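AAC3-I (Uncultured bacterium, PDB 5HMN) transfers an acetyl group from acetyl-coenzyme A to aminoglycoside antibiotics, as a GNAT-fold acetyltransferase of the kind that confers resistance. Local coordinates at the interface of chains A and B. Residues are numbered along the deposited sequence; one frame, centred on the assembly and turned at random. Chains: chain A/B, AAC3-I.

The interface of chains A and B. Residues chain A 126, 144-147; chain B 124, 145-146, 148.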
loop_
_atom_site.group_PDB
_atom_site.type_symbol
_atom_site.label_atom_id
_atom_site.label_comp_id
_atom_site.label_asym_id
_atom_site.label_seq_id
_atom_site.Cartn_x
_atom_site.Cartn_y
_atom_site.Cartn_z
ATOM N N THR A 126 5.275 2.504 16.184
ATOM C CA THR A 126 5.995 1.976 17.357
ATOM C C THR A 126 5.881 2.654 18.733
ATOM O O THR A 126 6.228 2.047 19.746
ATOM C CB THR A 126 7.496 1.807 17.043
ATOM O OG1 THR A 126 7.954 2.922 16.268
ATOM C CG2 THR A 126 7.736 0.522 16.265
ATOM N N GLU A 144 8.371 -7.929 11.761
ATOM C CA GLU A 144 9.697 -7.573 11.276
ATOM C C GLU A 144 9.865 -6.060 11.315
ATOM O O GLU A 144 8.943 -5.316 10.993
ATOM C CB GLU A 144 9.931 -8.116 9.864
ATOM C CG GLU A 144 8.917 -7.674 8.829
ATOM C CD GLU A 144 9.220 -8.239 7.453
ATOM O OE1 GLU A 144 10.310 -8.826 7.280
ATOM O OE2 GLU A 144 8.372 -8.102 6.546
ATOM N N GLU A 145 11.045 -5.616 11.732
ATOM C CA GLU A 145 11.325 -4.193 11.893
ATOM C C GLU A 145 11.863 -3.583 10.605
ATOM O O GLU A 145 12.925 -3.971 10.117
ATOM C CB GLU A 145 12.317 -3.978 13.040
ATOM C CG GLU A 145 11.744 -4.338 14.400
ATOM C CD GLU A 145 12.803 -4.701 15.415
ATOM O OE1 GLU A 145 13.934 -4.178 15.315
ATOM O OE2 GLU A 145 12.500 -5.517 16.314
ATOM N N VAL A 146 11.123 -2.623 10.061
ATOM C CA VAL A 146 11.501 -1.979 8.810
ATOM C C VAL A 146 11.583 -0.466 8.981
ATOM O O VAL A 146 11.208 0.074 10.023
ATOM C CB VAL A 146 10.500 -2.305 7.680
ATOM C CG1 VAL A 146 10.409 -3.808 7.461
ATOM C CG2 VAL A 146 9.135 -1.729 8.005
ATOM N N LEU A 147 12.065 0.213 7.947
ATOM C CA LEU A 147 12.160 1.665 7.959
ATOM C C LEU A 147 11.143 2.292 7.012
ATOM O O LEU A 147 10.969 1.835 5.885
ATOM C CB LEU A 147 13.575 2.105 7.584
ATOM C CG LEU A 147 14.666 1.700 8.570
ATOM C CD1 LEU A 147 16.024 2.138 8.051
ATOM C CD2 LEU A 147 14.394 2.297 9.940
ATOM N N ALA B 124 11.732 0.398 3.714
ATOM C CA ALA B 124 13.091 -0.074 3.566
ATOM C C ALA B 124 13.406 -1.012 4.715
ATOM O O ALA B 124 13.231 -0.660 5.882
ATOM C CB ALA B 124 14.065 1.088 3.532
ATOM N N GLU B 145 10.729 4.760 12.224
ATOM C CA GLU B 145 10.860 3.316 12.392
ATOM C C GLU B 145 9.528 2.697 12.788
ATOM O O GLU B 145 8.939 3.064 13.803
ATOM C CB GLU B 145 11.927 2.971 13.425
ATOM C CG GLU B 145 12.655 1.669 13.115
ATOM C CD GLU B 145 13.246 1.010 14.346
ATOM O OE1 GLU B 145 12.926 1.452 15.470
ATOM O OE2 GLU B 145 14.032 0.051 14.192
ATOM N N VAL B 146 9.048 1.762 11.970
ATOM C CA VAL B 146 7.761 1.124 12.203
ATOM C C VAL B 146 7.892 -0.392 12.290
ATOM O O VAL B 146 8.957 -0.955 12.031
ATOM C CB VAL B 146 6.747 1.469 11.092
ATOM C CG1 VAL B 146 6.624 2.978 10.930
ATOM C CG2 VAL B 146 7.160 0.821 9.777
ATOM N N HIS B 148 6.373 -4.048 10.865
ATOM C CA HIS B 148 5.686 -4.647 9.760
ATOM C C HIS B 148 5.193 -6.026 10.132
ATOM O O HIS B 148 5.918 -6.789 10.686
ATOM C CB HIS B 148 6.619 -4.740 8.582
ATOM C CG HIS B 148 5.967 -5.191 7.324
ATOM N ND1 HIS B 148 6.041 -6.480 6.876
ATOM C CD2 HIS B 148 5.260 -4.516 6.398
ATOM C CE1 HIS B 148 5.395 -6.589 5.738
ATOM N NE2 HIS B 148 4.910 -5.412 5.427
#
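A:Glu144 and B:His148 meet as antiparallel strand partners, and their backbones exchange a pair of hydrogen bonds: A:Glu144 N gives to B:His148 O at 2.9 Å, and B:His148 N returns one to A:Glu144 O. Their side chains run alongside each other in the same direction. With CG of A:Glu144 held between its own backbone N and carbonyl carbon (chi1 57°) and the chain extended beyond, the carboxylate lands beside the imidazole. There OE2 lies 2.9 Å from ring nitrogen ND1 of B:His148, but the bond is bent and weak, with carboxylate and ring turned 48° apart. A carboxylate this near could favour a protonated imidazole, though the protonation state is not seen.

At the two-fold axis A:Val146 pairs antiparallel with B:Val146, their side chains meeting at a slant. The two CG2 methyls touch at 3.7 Å, while the backbone N-H to carbonyl bonds here are long and weak. A:Val146 O and B:Val146 O stand 3.2 Å apart, an acceptor-to-acceptor approach that cannot be a bond. CG2 of A:Val146 also lies 4.0 Å from CB of B:His148, so the aliphatic contact continues toward the imidazole.

One residue on, A:Leu147 pairs with B:Ala124 of another strand. The main-chain bond from B:Ala124 N to A:Leu147 O is 2.7 Å long, and A:Leu147 N gives to B:Ala124 O in return. On the far side of A:Leu147, its CD2 methyl packs at 3.7 Å on the aliphatic CG of B:Glu145, whose extended chain runs obliquely to it. The carbonyl of B:Glu145 is capped in turn by the hydroxyl of A:Thr126, OG1 to O 2.7 Å, approaching 21° from the carbonyl plane. The hydroxyl thus links a loop of chain A to strand 142-152 of chain B.

Strand 142-152 of each subunit crosses to the other, pairing with its twin about the two-fold axis and with the end of partner strand 119-124. This exchange of C-terminal strands joins the sheets of two GNAT folds and suggests a genuine dimer, though the coordinates alone do not prove it.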